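FACT-Spt16 (Cicer arietinum, PDB 5CE6) probably acts as a histone chaperone subunit of the FACT complex, its N-terminal domain being associated with binding of histones H3-H4 during transcription. Local coordinates at residues V222-L225 against E226-D230; K276-R280 against P281-S285; K327-E330 against V331-A335; S448-L451 against K452-A455. All coordinates share one frame; numbering follows the deposited sequence.

Contact 1 of 4, residues V222-L225 against E226-D230; sequences VTKL and ENVID
E226 folds back on V222, one turn earlier in the same helix, and the pair is joined first through the backbone: E226 N donates to V222 O at 2.9 Å with an N-H...O angle of 167°. The same i to i+4 bond repeats at each following step, from N227 N to T223 O, from V228 N to K224 O and from I229 N to L225 O, the regular ladder of an alpha helix. Outside that ladder the side chains pair along the helix surface. With CG beside its own backbone N (chi1 -67°) and an extended chain beyond, E226 lays its CG 3.1 Å from V222 O and brings OE2 to 3.4 Å from V222 CG1, the two side chains running alongside and pointing the same way. OE2 has its polar partner elsewhere, in the hydroxyl of Y456. Were E226 an alanine, the Y456 hydroxyl would probably be left without its carboxylate partner and V222 CG1 would lose the cover of the chain. T223 and N227 repeat the side-by-side pattern more loosely, T223 CG2 standing 4.1 Å from N227 ND2. On the inner side, I229 curls over the carbonyl of L225, with I229 CG1 3.3 Å from L225 O, and V228 CG2 lies equally near K224 O. The stretch forms the last turns of helix 200-230 in the M24-like part of the chain. V222 and L225 rest on F317 and I229 on I319, both of strand 309-319, while K224 and V228 cover I235 in the loop that follows.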
ATOM      1  N   VAL A 222       8.608  -7.156  20.046  1.00 14.80           N
ATOM      2  CA  VAL A 222       9.562  -8.175  20.475  1.00 15.51           C
ATOM      3  C   VAL A 222       9.595  -8.300  21.996  1.00 17.06           C
ATOM      4  O   VAL A 222       9.514  -9.401  22.537  1.00 17.92           O
ATOM      5  CB  VAL A 222      10.963  -7.930  19.900  1.00 15.33           C
ATOM      6  CG1 VAL A 222      11.974  -8.829  20.577  1.00 19.20           C
ATOM      7  CG2 VAL A 222      10.956  -8.153  18.384  1.00 17.13           C
ATOM      8  N   THR A 223       9.649  -7.162  22.677  1.00 19.03           N
ATOM      9  CA  THR A 223       9.636  -7.112  24.137  1.00 20.19           C
ATOM     10  C   THR A 223       8.360  -7.708  24.728  1.00 20.37           C
ATOM     11  O   THR A 223       8.401  -8.433  25.726  1.00 22.44           O
ATOM     12  CB  THR A 223       9.779  -5.659  24.628  1.00 27.65           C
ATOM     13  OG1 THR A 223      11.010  -5.119  24.139  1.00 33.59           O
ATOM     14  CG2 THR A 223       9.769  -5.593  26.152  1.00 28.61           C
ATOM     15  N   LYS A 224       7.223  -7.393  24.111  1.00 16.60           N
ATOM     16  CA  LYS A 224       5.940  -7.887  24.594  1.00 19.47           C
ATOM     17  C   LYS A 224       5.870  -9.404  24.468  1.00 18.13           C
ATOM     18  O   LYS A 224       5.492 -10.101  25.416  1.00 19.05           O
ATOM     19  CB  LYS A 224       4.797  -7.229  23.814  1.00 19.48           C
ATOM     20  CG  LYS A 224       3.406  -7.714  24.206  1.00 22.26           C
ATOM     21  CD  LYS A 224       3.048  -7.304  25.625  1.00 22.73           C
ATOM     22  CE  LYS A 224       1.551  -7.355  25.847  1.00 26.12           C
ATOM     23  NZ  LYS A 224       1.173  -6.917  27.223  1.00 28.30           N
ATOM     24  N   LEU A 225       6.243  -9.916  23.297  1.00 17.52           N
ATOM     25  CA  LEU A 225       6.231 -11.361  23.068  1.00 17.13           C
ATOM     26  C   LEU A 225       7.164 -12.071  24.041  1.00 21.00           C
ATOM     27  O   LEU A 225       6.778 -13.076  24.647  1.00 19.28           O
ATOM     28  CB  LEU A 225       6.594 -11.699  21.620  1.00 14.66           C
ATOM     29  CG  LEU A 225       5.611 -11.224  20.549  1.00 17.84           C
ATOM     30  CD1 LEU A 225       6.125 -11.557  19.157  1.00 18.32           C
ATOM     31  CD2 LEU A 225       4.219 -11.827  20.766  1.00 16.73           C
ATOM     32  N   GLU A 226       8.376 -11.541  24.206  1.00 20.18           N
ATOM     33  CA  GLU A 226       9.335 -12.123  25.153  1.00 18.90           C
ATOM     34  C   GLU A 226       8.785 -12.180  26.577  1.00 23.41           C
ATOM     35  O   GLU A 226       8.945 -13.191  27.265  1.00 27.56           O
ATOM     36  CB  GLU A 226      10.670 -11.365  25.134  1.00 21.24           C
ATOM     37  CG  GLU A 226      11.430 -11.526  23.825  1.00 26.77           C
ATOM     38  CD  GLU A 226      12.734 -10.753  23.792  1.00 31.11           C
ATOM     39  OE1 GLU A 226      13.004  -9.985  24.739  1.00 35.65           O
ATOM     40  OE2 GLU A 226      13.485 -10.920  22.807  1.00 27.71           O
ATOM     41  N   ASN A 227       8.147 -11.100  27.021  1.00 19.27           N
ATOM     42  CA  ASN A 227       7.561 -11.049  28.359  1.00 28.72           C
ATOM     43  C   ASN A 227       6.417 -12.052  28.518  1.00 28.05           C
ATOM     44  O   ASN A 227       6.313 -12.739  29.537  1.00 30.64           O
ATOM     45  CB  ASN A 227       7.049  -9.639  28.671  1.00 35.74           C
ATOM     46  CG  ASN A 227       8.173  -8.642  28.918  1.00 51.69           C
ATOM     47  OD1 ASN A 227       9.354  -8.984  28.842  1.00 52.04           O
ATOM     48  ND2 ASN A 227       7.803  -7.396  29.212  1.00 52.73           N
ATOM     49  N   VAL A 228       5.561 -12.124  27.503  1.00 24.32           N
ATOM     50  CA  VAL A 228       4.419 -13.039  27.513  1.00 25.28           C
ATOM     51  C   VAL A 228       4.855 -14.505  27.577  1.00 22.91           C
ATOM     52  O   VAL A 228       4.306 -15.293  28.347  1.00 27.80           O
ATOM     53  CB  VAL A 228       3.501 -12.805  26.285  1.00 28.00           C
ATOM     54  CG1 VAL A 228       2.599 -14.016  26.037  1.00 25.89           C
ATOM     55  CG2 VAL A 228       2.664 -11.545  26.483  1.00 23.71           C
ATOM     56  N   ILE A 229       5.847 -14.865  26.772  1.00 27.93           N
ATOM     57  CA  ILE A 229       6.354 -16.232  26.762  1.00 27.97           C
ATOM     58  C   ILE A 229       7.076 -16.547  28.077  1.00 33.16           C
ATOM     59  O   ILE A 229       6.911 -17.631  28.647  1.00 36.14           O
ATOM     60  CB  ILE A 229       7.262 -16.478  25.543  1.00 27.94           C
ATOM     61  CG1 ILE A 229       6.457 -16.323  24.251  1.00 22.86           C
ATOM     62  CG2 ILE A 229       7.908 -17.864  25.612  1.00 31.39           C
ATOM     63  CD1 ILE A 229       7.306 -16.082  23.015  1.00 23.35           C
ATOM     64  N   ASP A 230       7.854 -15.584  28.566  1.00 32.70           N
ATOM     65  CA  ASP A 230       8.565 -15.717  29.838  1.00 34.43           C
ATOM     66  C   ASP A 230       7.627 -15.984  31.011  1.00 40.45           C
ATOM     67  O   ASP A 230       7.798 -16.958  31.752  1.00 45.17           O
ATOM     68  CB  ASP A 230       9.361 -14.444  30.134  1.00 43.08           C
ATOM     69  CG  ASP A 230      10.849 -14.615  29.908  1.00 54.78           C
ATOM     70  OD1 ASP A 230      11.380 -15.709  30.205  1.00 64.17           O
ATOM     71  OD2 ASP A 230      11.488 -13.648  29.438  1.00 50.86           O
TER

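Contact 2 of 4, residues K276-R280 against P281-S285; sequences KFDLR and PSAVS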
ATOM      1  N   LYS A 276      -2.720 -21.520  12.869  1.00 15.14           N
ATOM      2  CA  LYS A 276      -3.713 -20.768  12.098  1.00 14.05           C
ATOM      3  C   LYS A 276      -3.068 -19.543  11.466  1.00 13.58           C
ATOM      4  O   LYS A 276      -2.972 -18.478  12.081  1.00 15.86           O
ATOM      5  CB  LYS A 276      -4.922 -20.397  12.964  1.00 18.62           C
ATOM      6  CG  LYS A 276      -5.663 -21.623  13.511  1.00 19.16           C
ATOM      7  CD  LYS A 276      -6.981 -21.264  14.219  1.00 22.88           C
ATOM      8  CE  LYS A 276      -7.699 -22.523  14.726  1.00 30.41           C
ATOM      9  NZ  LYS A 276      -8.871 -22.187  15.574  1.00 34.69           N
ATOM     10  N   PHE A 277      -2.600 -19.714  10.234  1.00 11.81           N
ATOM     11  CA  PHE A 277      -1.876 -18.654   9.546  1.00 10.99           C
ATOM     12  C   PHE A 277      -2.602 -18.269   8.264  1.00 10.82           C
ATOM     13  O   PHE A 277      -3.387 -19.063   7.716  1.00 13.36           O
ATOM     14  CB  PHE A 277      -0.444 -19.125   9.248  1.00 10.81           C
ATOM     15  CG  PHE A 277       0.313 -19.517  10.471  1.00 11.08           C
ATOM     16  CD1 PHE A 277       0.857 -18.542  11.305  1.00 10.75           C
ATOM     17  CD2 PHE A 277       0.459 -20.863  10.812  1.00 13.16           C
ATOM     18  CE1 PHE A 277       1.557 -18.908  12.455  1.00 11.13           C
ATOM     19  CE2 PHE A 277       1.156 -21.234  11.959  1.00 12.87           C
ATOM     20  CZ  PHE A 277       1.697 -20.262  12.780  1.00 11.80           C
ATOM     21  N   ASP A 278      -2.346 -17.055   7.793  1.00 11.43           N
ATOM     22  CA  ASP A 278      -2.991 -16.554   6.594  1.00 10.03           C
ATOM     23  C   ASP A 278      -2.091 -15.446   6.118  1.00 10.26           C
ATOM     24  O   ASP A 278      -1.993 -14.400   6.760  1.00 12.36           O
ATOM     25  CB  ASP A 278      -4.376 -16.013   6.948  1.00 15.20           C
ATOM     26  CG  ASP A 278      -5.160 -15.537   5.733  1.00 23.42           C
ATOM     27  OD1 ASP A 278      -4.600 -15.451   4.622  1.00 13.53           O
ATOM     28  OD2 ASP A 278      -6.355 -15.234   5.902  1.00 19.91           O
ATOM     29  N   LEU A 279      -1.387 -15.684   5.015  1.00 11.07           N
ATOM     30  CA  LEU A 279      -0.422 -14.702   4.552  1.00  9.69           C
ATOM     31  C   LEU A 279      -1.014 -13.660   3.611  1.00 18.20           C
ATOM     32  O   LEU A 279      -0.285 -12.821   3.091  1.00 16.65           O
ATOM     33  CB  LEU A 279       0.778 -15.378   3.896  1.00  9.86           C
ATOM     34  CG  LEU A 279       1.494 -16.414   4.759  1.00 17.41           C
ATOM     35  CD1 LEU A 279       2.783 -16.862   4.085  1.00 19.14           C
ATOM     36  CD2 LEU A 279       1.774 -15.843   6.137  1.00 11.91           C
ATOM     37  N   ARG A 280      -2.322 -13.702   3.383  1.00 10.88           N
ATOM     38  CA  ARG A 280      -2.956 -12.644   2.598  1.00 12.59           C
ATOM     39  C   ARG A 280      -2.889 -11.338   3.389  1.00 15.68           C
ATOM     40  O   ARG A 280      -2.958 -11.351   4.616  1.00 18.24           O
ATOM     41  CB  ARG A 280      -4.398 -13.023   2.264  1.00 16.22           C
ATOM     42  CG  ARG A 280      -4.489 -14.219   1.330  1.00 17.33           C
ATOM     43  CD  ARG A 280      -5.911 -14.682   1.173  1.00 22.57           C
ATOM     44  NE  ARG A 280      -6.490 -15.130   2.436  1.00 24.75           N
ATOM     45  CZ  ARG A 280      -7.743 -15.547   2.558  1.00 21.68           C
ATOM     46  NH1 ARG A 280      -8.531 -15.560   1.493  1.00 22.59           N
ATOM     47  NH2 ARG A 280      -8.216 -15.936   3.737  1.00 20.64           N
ATOM     48  N   PRO A 281      -2.712 -10.201   2.695  1.00 22.30           N
ATOM     49  CA  PRO A 281      -2.529  -8.944   3.430  1.00 22.97           C
ATOM     50  C   PRO A 281      -3.791  -8.528   4.191  1.00 25.11           C
ATOM     51  O   PRO A 281      -3.722  -7.708   5.108  1.00 31.23           O
ATOM     52  CB  PRO A 281      -2.175  -7.935   2.325  1.00 28.93           C
ATOM     53  CG  PRO A 281      -2.740  -8.520   1.070  1.00 31.96           C
ATOM     54  CD  PRO A 281      -2.607 -10.017   1.236  1.00 25.33           C
ATOM     55  N   SER A 282      -4.924  -9.113   3.815  1.00 21.38           N
ATOM     56  CA  SER A 282      -6.211  -8.822   4.441  1.00 31.66           C
ATOM     57  C   SER A 282      -6.469  -9.619   5.720  1.00 30.27           C
ATOM     58  O   SER A 282      -7.553  -9.526   6.306  1.00 26.18           O
ATOM     59  CB  SER A 282      -7.335  -9.118   3.452  1.00 37.79           C
ATOM     60  OG  SER A 282      -7.318 -10.481   3.065  1.00 39.19           O
ATOM     61  N   ALA A 283      -5.489 -10.404   6.156  1.00 22.88           N
ATOM     62  CA  ALA A 283      -5.698 -11.273   7.309  1.00 16.24           C
ATOM     63  C   ALA A 283      -5.975 -10.478   8.581  1.00 13.81           C
ATOM     64  O   ALA A 283      -5.454  -9.379   8.767  1.00 16.34           O
ATOM     65  CB  ALA A 283      -4.507 -12.208   7.503  1.00 16.22           C
ATOM     66  N   VAL A 284      -6.823 -11.034   9.448  1.00 17.21           N
ATOM     67  CA  VAL A 284      -7.177 -10.356  10.693  1.00 20.05           C
ATOM     68  C   VAL A 284      -6.809 -11.176  11.926  1.00 21.84           C
ATOM     69  O   VAL A 284      -7.053 -12.395  11.985  1.00 21.50           O
ATOM     70  CB  VAL A 284      -8.681  -9.909  10.735  1.00 35.06           C
ATOM     71  CG1 VAL A 284      -9.151  -9.458   9.363  1.00 28.94           C
ATOM     72  CG2 VAL A 284      -9.579 -11.011  11.241  1.00 40.94           C
ATOM     73  N   SER A 285      -6.207 -10.499  12.901  1.00 16.80           N
ATOM     74  CA  SER A 285      -5.816 -11.145  14.149  1.00 14.46           C
ATOM     75  C   SER A 285      -7.056 -11.696  14.835  1.00 14.47           C
ATOM     76  O   SER A 285      -8.028 -10.969  15.060  1.00 17.48           O
ATOM     77  CB  SER A 285      -5.119 -10.150  15.073  1.00 12.49           C
ATOM     78  OG  SER A 285      -3.898  -9.689  14.514  1.00 12.17           O
TER
HETATM   79  O   HOH W   1      -7.634 -12.760   4.751  1.00 27.99           O
HETATM   80  O   HOH W   2      -7.187 -13.999   8.275  1.00 32.51           O
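Two torsions set up this loop: D278 carries CG opposite its backbone N (chi1 -177°), aiming the carboxylate at A283 and R280, and R280 bends at chi3 (-62°) so that its guanidinium swings back to meet it. The grip is side-on, R280 NE reaching D278 OD1 at 2.9 Å and R280 NH2 reaching D278 OD2, with both oxygens close to the guanidinium plane. OD1 also takes R280 N at 3.1 Å, from above the carboxylate plane, which closes an Asx turn. A type I beta turn from R280 to A283 follows directly, sealed by A283 N to R280 O at 3.1 Å, and the two turns together fold the chain between strands 270-273 and 296-306 back on itself. Across the fold A283 CB packs 3.8 Å from D278 CG and 3.4 Å from D278 O. Two waters extend the carboxylate's reach: both donate to OD2, one also bonded to S282 OG and the other accepting from V284 N. A leucine in place of D278 would probably strip R280 of its counter-charge, set the guanidinium free to turn and open the Asx turn. The same carbonyl, D278 O, accepts from Q272 NE2 of strand 270-273, against whose side chain A283 also rests.

Contact 3 of 4, residues K327-E330 against V331-A335; sequences KAYE and VLLKA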
ATOM      1  N   LYS A 327      15.038 -24.760   9.232  1.00 16.69           N
ATOM      2  CA  LYS A 327      15.556 -24.731   7.868  1.00 19.49           C
ATOM      3  C   LYS A 327      14.714 -23.816   6.987  1.00 18.89           C
ATOM      4  O   LYS A 327      15.246 -22.986   6.250  1.00 17.22           O
ATOM      5  CB  LYS A 327      15.578 -26.132   7.251  1.00 20.15           C
ATOM      6  CG  LYS A 327      16.014 -26.116   5.782  1.00 21.57           C
ATOM      7  CD  LYS A 327      16.025 -27.500   5.137  1.00 27.93           C
ATOM      8  CE  LYS A 327      16.420 -27.388   3.660  1.00 32.85           C
ATOM      9  NZ  LYS A 327      16.404 -28.684   2.923  1.00 39.12           N
ATOM     10  N   ALA A 328      13.394 -23.972   7.054  1.00 13.74           N
ATOM     11  CA  ALA A 328      12.523 -23.166   6.217  1.00 13.03           C
ATOM     12  C   ALA A 328      12.735 -21.681   6.490  1.00 13.22           C
ATOM     13  O   ALA A 328      12.717 -20.863   5.569  1.00 13.55           O
ATOM     14  CB  ALA A 328      11.077 -23.538   6.453  1.00 12.90           C
ATOM     15  N   TYR A 329      12.922 -21.324   7.755  1.00 12.23           N
ATOM     16  CA  TYR A 329      13.121 -19.924   8.068  1.00 11.67           C
ATOM     17  C   TYR A 329      14.425 -19.417   7.467  1.00 11.82           C
ATOM     18  O   TYR A 329      14.459 -18.331   6.895  1.00 12.57           O
ATOM     19  CB  TYR A 329      13.063 -19.630   9.575  1.00 11.74           C
ATOM     20  CG  TYR A 329      13.283 -18.161   9.838  1.00 12.30           C
ATOM     21  CD1 TYR A 329      14.550 -17.666  10.100  1.00 14.20           C
ATOM     22  CD2 TYR A 329      12.225 -17.258   9.768  1.00 10.64           C
ATOM     23  CE1 TYR A 329      14.761 -16.339  10.302  1.00 14.35           C
ATOM     24  CE2 TYR A 329      12.437 -15.913   9.957  1.00 10.84           C
ATOM     25  CZ  TYR A 329      13.700 -15.460  10.230  1.00 12.65           C
ATOM     26  OH  TYR A 329      13.916 -14.126  10.427  1.00 11.30           O
ATOM     27  N   GLU A 330      15.492 -20.204   7.593  1.00 12.57           N
ATOM     28  CA  GLU A 330      16.782 -19.817   7.034  1.00 12.90           C
ATOM     29  C   GLU A 330      16.677 -19.616   5.530  1.00 12.72           C
ATOM     30  O   GLU A 330      17.218 -18.634   4.987  1.00 12.55           O
ATOM     31  CB  GLU A 330      17.847 -20.868   7.363  1.00 16.31           C
ATOM     32  CG  GLU A 330      18.148 -20.961   8.843  1.00 19.85           C
ATOM     33  CD  GLU A 330      19.336 -21.851   9.138  1.00 28.31           C
ATOM     34  OE1 GLU A 330      20.368 -21.324   9.598  1.00 38.28           O
ATOM     35  OE2 GLU A 330      19.237 -23.072   8.911  1.00 28.91           O
ATOM     36  N   VAL A 331      15.958 -20.527   4.875  1.00 12.84           N
ATOM     37  CA  VAL A 331      15.763 -20.455   3.426  1.00 12.82           C
ATOM     38  C   VAL A 331      14.923 -19.236   3.036  1.00 13.34           C
ATOM     39  O   VAL A 331      15.245 -18.517   2.078  1.00 12.92           O
ATOM     40  CB  VAL A 331      15.140 -21.746   2.879  1.00 15.57           C
ATOM     41  CG1 VAL A 331      14.859 -21.621   1.388  1.00 18.29           C
ATOM     42  CG2 VAL A 331      16.075 -22.933   3.143  1.00 15.64           C
ATOM     43  N   LEU A 332      13.855 -18.991   3.791  1.00 12.79           N
ATOM     44  CA  LEU A 332      13.014 -17.818   3.539  1.00 10.66           C
ATOM     45  C   LEU A 332      13.811 -16.526   3.650  1.00 10.99           C
ATOM     46  O   LEU A 332      13.664 -15.629   2.822  1.00 13.39           O
ATOM     47  CB  LEU A 332      11.822 -17.778   4.500  1.00 10.26           C
ATOM     48  CG  LEU A 332      10.899 -16.580   4.237  1.00  9.57           C
ATOM     49  CD1 LEU A 332      10.261 -16.747   2.860  1.00 12.52           C
ATOM     50  CD2 LEU A 332       9.819 -16.500   5.314  1.00 12.41           C
ATOM     51  N   LEU A 333      14.636 -16.419   4.686  1.00 11.97           N
ATOM     52  CA  LEU A 333      15.470 -15.234   4.859  1.00 13.76           C
ATOM     53  C   LEU A 333      16.418 -15.017   3.673  1.00 12.88           C
ATOM     54  O   LEU A 333      16.551 -13.895   3.165  1.00 11.67           O
ATOM     55  CB  LEU A 333      16.242 -15.318   6.185  1.00 11.84           C
ATOM     56  CG  LEU A 333      17.262 -14.209   6.455  1.00 12.79           C
ATOM     57  CD1 LEU A 333      16.609 -12.832   6.412  1.00 12.86           C
ATOM     58  CD2 LEU A 333      17.906 -14.445   7.803  1.00 19.56           C
ATOM     59  N   LYS A 334      17.066 -16.086   3.228  1.00 15.11           N
ATOM     60  CA  LYS A 334      18.011 -16.000   2.114  1.00 14.11           C
ATOM     61  C   LYS A 334      17.259 -15.622   0.833  1.00 15.22           C
ATOM     62  O   LYS A 334      17.750 -14.838   0.016  1.00 13.13           O
ATOM     63  CB  LYS A 334      18.749 -17.336   1.965  1.00 13.02           C
ATOM     64  CG  LYS A 334      19.820 -17.380   0.896  1.00 18.05           C
ATOM     65  CD  LYS A 334      20.520 -18.743   0.943  1.00 20.95           C
ATOM     66  CE  LYS A 334      21.517 -18.916  -0.189  1.00 31.49           C
ATOM     67  NZ  LYS A 334      22.227 -20.229  -0.055  1.00 32.72           N
ATOM     68  N   ALA A 335      16.052 -16.159   0.678  1.00 11.96           N
ATOM     69  CA  ALA A 335      15.232 -15.838  -0.484  1.00 11.65           C
ATOM     70  C   ALA A 335      14.770 -14.386  -0.466  1.00 10.58           C
ATOM     71  O   ALA A 335      14.778 -13.709  -1.501  1.00 12.55           O
ATOM     72  CB  ALA A 335      14.042 -16.781  -0.583  1.00 13.18           C
TER
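K327 and V331, one turn apart on helix 323-342, begin its i to i+4 backbone ladder: V331 N donates to K327 O at 2.9 Å, at an N-H...O angle of 163°. The next three bonds of this alpha-helical pattern follow, L332 N to A328 O, L333 N to Y329 O and K334 N to E330 O, the last the longest at 3.1 Å. Apolar contacts ride on this frame. V331 has CG2 beside its own backbone N, opposite the carbonyl carbon, and this branch stands 3.2 Å from K327 O and 4.1 Å from K327 CG, the lysine chain running alongside in the same direction. Y329 and L333 meet more lightly: L333 CD2 approaches Y329 CE1 at 4.4 Å, obliquely to the ring. Both torsions serve this meeting, since Y329 and L333 each hold CG opposite the backbone N (chi1 180° and 175°). The polar ends of Y329, K334 and K327 find partners elsewhere in the fold. Y329 OH bonds to K449 O, K334 NZ forms a salt bridge with D363, and K327 NZ makes a weak hydrogen bond to D363 O. One flank lies on the antiparallel sheet of the M24-like part, A328 and L332 against L427 of strand 424-435 and Y329 and L333 against L429. Another packs on helix 349-363 through V331 and V360, and Y329 with E330 adjoins L451 at the start of helix 451-454.

Contact 4 of 4, residues S448-L451 against K452-A455; sequences SKAL and KDVA
S448 and D453 meet through a short bond, S448 OG donating to D453 OD2 at 2.7 Å. The serine comes to the anti side of that oxygen, 32° out of the carboxylate plane. On the syn side, and from the other face of the plane, K452 NZ arrives at 2.8 Å from D453 OD2 and makes a salt bridge, so one carboxylate oxygen is held between a hydroxyl and an ammonium. The lysine reaches it by bending back at chi4 (-54°). S448 OG has a second role: it accepts A450 N at 3.0 Å, an ST turn that fixes the hydroxyl while it donates to the aspartate.

Next come the backbone bonds of the short helix 451-454. D453 N donates to A450 O at 2.9 Å and V454 N to L451 O at 3.1 Å, each i to i+3, with donors well above the carbonyl planes; the bonds from V454 N to A450 O and A455 N to L451 O are weak. L451 CD1 touches A455 CB at 4.2 Å. Further out, V454 packs on Y329 of helix 323-342 and F317 of strand 309-319, L451 on S326 of that helix and L318 of that strand, and K449 NZ hydrogen-bonds Q336 OE1 and forms a salt bridge with D431. With two donors on OD2, one of them charged, the aspartate is likely to be favoured in its ionised form, tying the turn before the helix to the helix itself.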
ATOM      1  N   SER A 448      19.405  -8.066  13.344  1.00 26.43           N
ATOM      2  CA  SER A 448      19.539  -9.321  12.613  1.00 26.53           C
ATOM      3  C   SER A 448      18.251 -10.127  12.503  1.00 26.40           C
ATOM      4  O   SER A 448      17.559 -10.362  13.494  1.00 31.31           O
ATOM      5  CB  SER A 448      20.626 -10.186  13.242  1.00 32.19           C
ATOM      6  OG  SER A 448      20.641 -11.469  12.647  1.00 31.48           O
ATOM      7  N   LYS A 449      17.937 -10.531  11.274  1.00 28.99           N
ATOM      8  CA  LYS A 449      16.794 -11.390  11.001  1.00 29.21           C
ATOM      9  C   LYS A 449      17.221 -12.834  11.054  1.00 28.00           C
ATOM     10  O   LYS A 449      16.400 -13.727  10.839  1.00 20.49           O
ATOM     11  CB  LYS A 449      16.232 -11.102   9.608  1.00 22.53           C
ATOM     12  CG  LYS A 449      15.443  -9.831   9.507  1.00 15.32           C
ATOM     13  CD  LYS A 449      14.897  -9.634   8.097  1.00 15.27           C
ATOM     14  CE  LYS A 449      15.938  -9.131   7.114  1.00 15.96           C
ATOM     15  NZ  LYS A 449      15.238  -8.707   5.849  1.00 12.29           N
ATOM     16  N   ALA A 450      18.513 -13.065  11.309  1.00 21.23           N
ATOM     17  CA  ALA A 450      19.047 -14.414  11.343  1.00 29.80           C
ATOM     18  C   ALA A 450      18.290 -15.212  12.375  1.00 19.53           C
ATOM     19  O   ALA A 450      17.806 -14.655  13.368  1.00 19.92           O
ATOM     20  CB  ALA A 450      20.538 -14.413  11.657  1.00 30.96           C
ATOM     21  N   LEU A 451      18.174 -16.506  12.105  1.00 23.64           N
ATOM     22  CA  LEU A 451      17.484 -17.453  12.964  1.00 25.54           C
ATOM     23  C   LEU A 451      17.836 -17.286  14.438  1.00 27.58           C
ATOM     24  O   LEU A 451      16.947 -17.239  15.290  1.00 23.60           O
ATOM     25  CB  LEU A 451      17.819 -18.875  12.517  1.00 28.57           C
ATOM     26  CG  LEU A 451      17.150 -20.006  13.288  1.00 33.46           C
ATOM     27  CD1 LEU A 451      15.665 -19.960  13.063  1.00 26.31           C
ATOM     28  CD2 LEU A 451      17.719 -21.347  12.854  1.00 35.49           C
ATOM     29  N   LYS A 452      19.132 -17.187  14.731  1.00 31.28           N
ATOM     30  CA  LYS A 452      19.611 -17.117  16.112  1.00 30.80           C
ATOM     31  C   LYS A 452      19.014 -15.938  16.880  1.00 28.36           C
ATOM     32  O   LYS A 452      18.894 -15.979  18.105  1.00 31.09           O
ATOM     33  CB  LYS A 452      21.142 -17.034  16.151  1.00 27.41           C
ATOM     34  CG  LYS A 452      21.692 -15.684  15.713  1.00 32.17           C
ATOM     35  CD  LYS A 452      23.131 -15.483  16.175  1.00 41.33           C
ATOM     36  CE  LYS A 452      23.593 -14.056  15.913  1.00 39.31           C
ATOM     37  NZ  LYS A 452      23.403 -13.661  14.486  1.00 38.50           N
ATOM     38  N   ASP A 453      18.629 -14.896  16.155  1.00 22.23           N
ATOM     39  CA  ASP A 453      18.112 -13.685  16.781  1.00 21.85           C
ATOM     40  C   ASP A 453      16.580 -13.607  16.855  1.00 23.54           C
ATOM     41  O   ASP A 453      16.041 -12.744  17.544  1.00 27.42           O
ATOM     42  CB  ASP A 453      18.681 -12.454  16.077  1.00 27.45           C
ATOM     43  CG  ASP A 453      20.183 -12.387  16.187  1.00 37.31           C
ATOM     44  OD1 ASP A 453      20.669 -12.204  17.319  1.00 36.12           O
ATOM     45  OD2 ASP A 453      20.873 -12.546  15.158  1.00 38.77           O
ATOM     46  N   VAL A 454      15.889 -14.503  16.150  1.00 18.53           N
ATOM     47  CA  VAL A 454      14.423 -14.550  16.211  1.00 16.49           C
ATOM     48  C   VAL A 454      13.930 -15.873  16.775  1.00 17.55           C
ATOM     49  O   VAL A 454      12.718 -16.120  16.840  1.00 18.97           O
ATOM     50  CB  VAL A 454      13.753 -14.293  14.842  1.00 17.09           C
ATOM     51  CG1 VAL A 454      14.084 -12.893  14.352  1.00 20.56           C
ATOM     52  CG2 VAL A 454      14.197 -15.330  13.826  1.00 18.54           C
ATOM     53  N   ALA A 455      14.876 -16.715  17.186  1.00 22.30           N
ATOM     54  CA  ALA A 455      14.566 -18.012  17.775  1.00 24.50           C
ATOM     55  C   ALA A 455      14.739 -17.966  19.283  1.00 30.66           C
ATOM     56  O   ALA A 455      15.686 -17.370  19.798  1.00 37.33           O
ATOM     57  CB  ALA A 455      15.451 -19.102  17.181  1.00 26.11           C
TER

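How the contacts relate
The four contacts follow one another along the chain in the order 1, 2, 3, 4, and each is a local fold of a single continuous stretch. Contacts 1, 2 and 3 all lie within the M24 metallopeptidase-like range. Contact 1 ends helix 200-230, contact 2 bends the loop between strands 270-273 and 296-306, and contact 3 lies on helix 323-342. Centres of contacts 1 and 3 are 23 Å apart, without touching. Contacts 3 and 4, at 11 Å between centres, do touch, so the chain's last modelled helix is fastened to helix 323-342. Contacts 1 and 4 both border strand 309-319, so helix 200-230 and the last short helix pack against the same strand.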